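PDB 4ZMI: telomere length regulator taz1 from Schizosaccharomyces pombe, which binds double-stranded telomeric DNA and regulates telomere length and the silencing of genes next to telomeres. Local coordinates for residues A[95-107]-A[222-234]. Numbering follows the deposited sequence.
Sequences EKPLKSIQFFTGL and IHFLLEFKNVRRL
Phe103 and Leu225 make the apolar centre of an almost antiparallel helix pair, the axes of 95-107 and 222-229 running at 169° and 9.9 Å apart. The Phe103 ring enters as a knob among Ile222, Leu225, Leu226 and Lys229. Leu225 CB lies over one face, 3.6 Å from the ring centroid, in a CH-pi contact, while Leu226 CG meets the ring edge in its plane. The ring reaches across to the other helix because chi1 (-154°) sets CG anti to the backbone N, and there Lys229 CD brushes Phe103 CD1. Replacing the ring by an alanine would probably open a gap among these four residues and leave Leu225 CB without its aromatic face. Beyond the ring, Leu225 CD1 packs 4.0 Å from Gly106 CA, where a CB would clash with it, and Leu107 CD2 touches Ile222 CG1.

Polar side chains govern the other end, where 222-234 leaves its helix. The Lys99 chain, bent at chi2 (-91°), carries NZ to Val231 O at 2.9 Å, with a weak bond to Phe228 O; NZ also lies at the edge of the Phe228 ring, and Phe78 adds a cation-pi contact. Gln102 OE1 stands over one face of Phe228, 3.3 Å from CE1, while its NE2 is bonded to Ile76 O.

The extended Glu95 side chain reaches two consecutive backbone amides: Leu234 N points at OE1 from so close that the exact length is doubtful, and Arg233 N gives OE2 a weak bond, 3.1 Å long. Leu234 CD1 packs back against Glu95 CB.

Within the helical domain of Taz1, packing thus dominates between the two helices, whereas Lys99 at Val231 O and Glu95 at the Arg233 and Leu234 amides engage the non-helical tail, together probably fixing its path against 95-107.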
# COMPACT_ATOMS: atom_id res chain seq x y z
N GLU A 95 -2.62 -9.92 -13.73
CA GLU A 95 -1.93 -8.78 -13.14
C GLU A 95 -2.74 -7.49 -13.20
O GLU A 95 -2.85 -6.77 -12.21
CB GLU A 95 -0.55 -8.57 -13.76
CG GLU A 95 0.31 -7.62 -12.97
CD GLU A 95 1.59 -7.25 -13.68
OE1 GLU A 95 2.54 -8.06 -13.68
OE2 GLU A 95 1.65 -6.14 -14.24
N LYS A 96 -3.34 -7.23 -14.36
CA LYS A 96 -4.16 -6.03 -14.56
C LYS A 96 -5.24 -5.84 -13.49
O LYS A 96 -5.30 -4.80 -12.85
CB LYS A 96 -4.77 -5.97 -15.98
CG LYS A 96 -3.99 -6.72 -17.09
CD LYS A 96 -4.32 -8.23 -17.13
CE LYS A 96 -3.73 -8.92 -18.37
NZ LYS A 96 -4.59 -8.79 -19.58
N PRO A 97 -6.11 -6.85 -13.27
CA PRO A 97 -7.12 -6.59 -12.24
C PRO A 97 -6.56 -6.61 -10.82
O PRO A 97 -7.19 -6.04 -9.94
CB PRO A 97 -8.11 -7.74 -12.43
CG PRO A 97 -7.29 -8.83 -12.97
CD PRO A 97 -6.34 -8.15 -13.92
N LEU A 98 -5.43 -7.27 -10.60
CA LEU A 98 -4.83 -7.26 -9.27
C LEU A 98 -4.42 -5.84 -8.92
O LEU A 98 -4.67 -5.37 -7.81
CB LEU A 98 -3.64 -8.22 -9.18
CG LEU A 98 -4.04 -9.71 -9.00
CD1 LEU A 98 -2.86 -10.63 -9.22
CD2 LEU A 98 -4.66 -9.98 -7.63
N LYS A 99 -3.81 -5.14 -9.87
CA LYS A 99 -3.41 -3.74 -9.67
C LYS A 99 -4.59 -2.88 -9.28
O LYS A 99 -4.46 -1.98 -8.45
CB LYS A 99 -2.78 -3.17 -10.92
CG LYS A 99 -1.59 -3.95 -11.42
CD LYS A 99 -0.29 -3.43 -10.84
CE LYS A 99 0.87 -4.17 -11.49
NZ LYS A 99 2.18 -3.70 -10.99
N SER A 100 -5.75 -3.16 -9.86
CA SER A 100 -6.95 -2.41 -9.53
C SER A 100 -7.37 -2.63 -8.08
O SER A 100 -7.64 -1.68 -7.36
CB SER A 100 -8.11 -2.76 -10.47
OG SER A 100 -7.84 -2.34 -11.80
N ILE A 101 -7.42 -3.89 -7.66
CA ILE A 101 -7.80 -4.21 -6.28
C ILE A 101 -6.85 -3.53 -5.28
O ILE A 101 -7.28 -2.95 -4.27
CB ILE A 101 -7.79 -5.74 -6.04
CG1 ILE A 101 -8.77 -6.44 -6.99
CG2 ILE A 101 -8.14 -6.07 -4.61
CD1 ILE A 101 -8.25 -7.75 -7.52
N GLN A 102 -5.56 -3.60 -5.56
CA GLN A 102 -4.58 -3.00 -4.67
C GLN A 102 -4.77 -1.46 -4.58
O GLN A 102 -4.67 -0.88 -3.50
CB GLN A 102 -3.18 -3.37 -5.15
CG GLN A 102 -2.05 -2.78 -4.36
CD GLN A 102 -0.72 -2.97 -5.05
OE1 GLN A 102 -0.46 -2.37 -6.09
NE2 GLN A 102 0.13 -3.83 -4.49
N PHE A 103 -5.06 -0.84 -5.72
CA PHE A 103 -5.35 0.60 -5.81
C PHE A 103 -6.42 0.96 -4.80
O PHE A 103 -6.24 1.85 -3.96
CB PHE A 103 -5.86 0.95 -7.21
CG PHE A 103 -5.61 2.37 -7.63
CD1 PHE A 103 -4.78 2.64 -8.71
CD2 PHE A 103 -6.20 3.43 -6.96
CE1 PHE A 103 -4.53 3.94 -9.10
CE2 PHE A 103 -5.96 4.73 -7.35
CZ PHE A 103 -5.12 4.99 -8.42
N PHE A 104 -7.54 0.24 -4.88
CA PHE A 104 -8.64 0.44 -3.95
C PHE A 104 -8.18 0.33 -2.51
O PHE A 104 -8.53 1.16 -1.68
CB PHE A 104 -9.79 -0.55 -4.20
CG PHE A 104 -10.84 -0.53 -3.13
CD1 PHE A 104 -11.82 0.44 -3.13
CD2 PHE A 104 -10.82 -1.44 -2.10
CE1 PHE A 104 -12.78 0.48 -2.14
CE2 PHE A 104 -11.76 -1.40 -1.10
CZ PHE A 104 -12.75 -0.45 -1.13
N THR A 105 -7.39 -0.70 -2.22
CA THR A 105 -6.95 -0.92 -0.85
C THR A 105 -6.00 0.20 -0.42
O THR A 105 -5.99 0.59 0.74
CB THR A 105 -6.32 -2.31 -0.65
OG1 THR A 105 -5.19 -2.48 -1.52
CG2 THR A 105 -7.35 -3.39 -0.96
N GLY A 106 -5.22 0.72 -1.36
CA GLY A 106 -4.41 1.90 -1.09
C GLY A 106 -5.24 3.16 -0.81
O GLY A 106 -5.08 3.76 0.25
N LEU A 107 -6.12 3.52 -1.75
CA LEU A 107 -6.92 4.76 -1.69
C LEU A 107 -7.70 4.93 -0.39
O LEU A 107 -7.63 5.98 0.23
CB LEU A 107 -7.93 4.79 -2.82
CG LEU A 107 -7.99 5.86 -3.91
CD1 LEU A 107 -9.45 5.92 -4.44
CD2 LEU A 107 -7.50 7.22 -3.45
N ILE A 222 -2.31 8.95 -5.00
CA ILE A 222 -3.04 8.65 -6.22
C ILE A 222 -2.10 8.55 -7.39
O ILE A 222 -2.15 7.60 -8.16
CB ILE A 222 -4.10 9.72 -6.52
CG1 ILE A 222 -5.26 9.59 -5.54
CG2 ILE A 222 -4.59 9.59 -7.96
CD1 ILE A 222 -6.16 10.79 -5.49
N HIS A 223 -1.21 9.52 -7.50
CA HIS A 223 -0.22 9.49 -8.57
C HIS A 223 0.55 8.18 -8.54
O HIS A 223 0.66 7.50 -9.56
CB HIS A 223 0.75 10.67 -8.46
CG HIS A 223 1.53 10.93 -9.71
ND1 HIS A 223 2.57 10.12 -10.13
CD2 HIS A 223 1.44 11.92 -10.63
CE1 HIS A 223 3.07 10.59 -11.25
NE2 HIS A 223 2.40 11.68 -11.58
N PHE A 224 1.06 7.83 -7.36
CA PHE A 224 1.92 6.66 -7.21
C PHE A 224 1.20 5.35 -7.51
O PHE A 224 1.77 4.48 -8.16
CB PHE A 224 2.52 6.60 -5.81
CG PHE A 224 3.30 5.34 -5.55
CD1 PHE A 224 4.59 5.21 -6.02
CD2 PHE A 224 2.76 4.30 -4.83
CE1 PHE A 224 5.32 4.08 -5.78
CE2 PHE A 224 3.48 3.16 -4.59
CZ PHE A 224 4.76 3.04 -5.07
N LEU A 225 -0.03 5.22 -7.04
CA LEU A 225 -0.83 4.04 -7.32
C LEU A 225 -1.17 3.96 -8.81
O LEU A 225 -1.52 2.90 -9.31
CB LEU A 225 -2.13 4.04 -6.50
CG LEU A 225 -2.08 4.14 -4.97
CD1 LEU A 225 -3.47 4.00 -4.36
CD2 LEU A 225 -1.14 3.11 -4.39
N LEU A 226 -1.09 5.09 -9.51
CA LEU A 226 -1.37 5.11 -10.94
C LEU A 226 -0.17 4.64 -11.75
O LEU A 226 -0.33 3.83 -12.66
CB LEU A 226 -1.80 6.50 -11.39
CG LEU A 226 -3.25 6.90 -11.12
CD1 LEU A 226 -3.47 8.37 -11.42
CD2 LEU A 226 -4.20 6.04 -11.93
N GLU A 227 1.03 5.14 -11.43
CA GLU A 227 2.27 4.64 -12.04
C GLU A 227 2.37 3.14 -11.87
O GLU A 227 2.66 2.41 -12.82
CB GLU A 227 3.50 5.24 -11.37
CG GLU A 227 3.55 6.74 -11.24
CD GLU A 227 4.80 7.20 -10.53
OE1 GLU A 227 5.88 6.61 -10.78
OE2 GLU A 227 4.71 8.13 -9.71
N PHE A 228 2.16 2.68 -10.63
CA PHE A 228 2.18 1.26 -10.29
C PHE A 228 1.23 0.53 -11.25
O PHE A 228 1.59 -0.50 -11.81
CB PHE A 228 1.74 1.08 -8.83
CG PHE A 228 2.19 -0.22 -8.17
CD1 PHE A 228 2.32 -0.29 -6.79
CD2 PHE A 228 2.46 -1.37 -8.91
CE1 PHE A 228 2.72 -1.46 -6.16
CE2 PHE A 228 2.86 -2.55 -8.27
CZ PHE A 228 2.98 -2.59 -6.90
N LYS A 229 0.06 1.12 -11.49
CA LYS A 229 -1.00 0.47 -12.28
C LYS A 229 -0.67 0.26 -13.76
O LYS A 229 -1.33 -0.53 -14.44
CB LYS A 229 -2.34 1.21 -12.12
CG LYS A 229 -3.57 0.33 -12.34
CD LYS A 229 -4.89 1.03 -11.98
CE LYS A 229 -5.34 2.00 -13.07
NZ LYS A 229 -6.72 2.51 -12.81
N ASN A 230 0.33 0.97 -14.28
CA ASN A 230 0.79 0.67 -15.63
C ASN A 230 2.23 0.13 -15.69
O ASN A 230 2.95 0.35 -16.66
CB ASN A 230 0.54 1.84 -16.60
CG ASN A 230 1.33 3.08 -16.23
OD1 ASN A 230 1.86 3.20 -15.13
ND2 ASN A 230 1.41 4.03 -17.16
N VAL A 231 2.62 -0.59 -14.64
CA VAL A 231 3.91 -1.28 -14.59
C VAL A 231 3.70 -2.80 -14.56
O VAL A 231 2.85 -3.29 -13.82
CB VAL A 231 4.71 -0.84 -13.35
CG1 VAL A 231 5.87 -1.79 -13.10
CG2 VAL A 231 5.20 0.57 -13.52
N ARG A 232 4.45 -3.54 -15.37
CA ARG A 232 4.35 -5.00 -15.35
C ARG A 232 5.19 -5.59 -14.22
O ARG A 232 6.41 -5.69 -14.31
CB ARG A 232 4.76 -5.60 -16.70
CG ARG A 232 3.64 -6.36 -17.37
CD ARG A 232 4.00 -6.76 -18.79
NE ARG A 232 2.91 -7.49 -19.44
CZ ARG A 232 2.85 -7.75 -20.74
NH1 ARG A 232 3.82 -7.34 -21.55
NH2 ARG A 232 1.82 -8.42 -21.23
N ARG A 233 4.51 -6.00 -13.14
CA ARG A 233 5.22 -6.48 -11.97
C ARG A 233 5.50 -7.97 -12.02
O ARG A 233 6.58 -8.42 -11.63
CB ARG A 233 4.47 -6.10 -10.69
CG ARG A 233 4.99 -4.83 -10.02
CD ARG A 233 6.48 -4.92 -9.71
NE ARG A 233 7.00 -3.66 -9.17
CZ ARG A 233 7.87 -2.86 -9.79
NH1 ARG A 233 8.34 -3.20 -10.99
NH2 ARG A 233 8.28 -1.74 -9.22
N LEU A 234 4.53 -8.74 -12.50
CA LEU A 234 4.72 -10.19 -12.59
C LEU A 234 5.78 -10.55 -13.63
O LEU A 234 5.51 -10.61 -14.83
CB LEU A 234 3.39 -10.90 -12.81
CG LEU A 234 2.43 -10.63 -11.64
CD1 LEU A 234 1.07 -11.28 -11.82
CD2 LEU A 234 3.04 -11.03 -10.30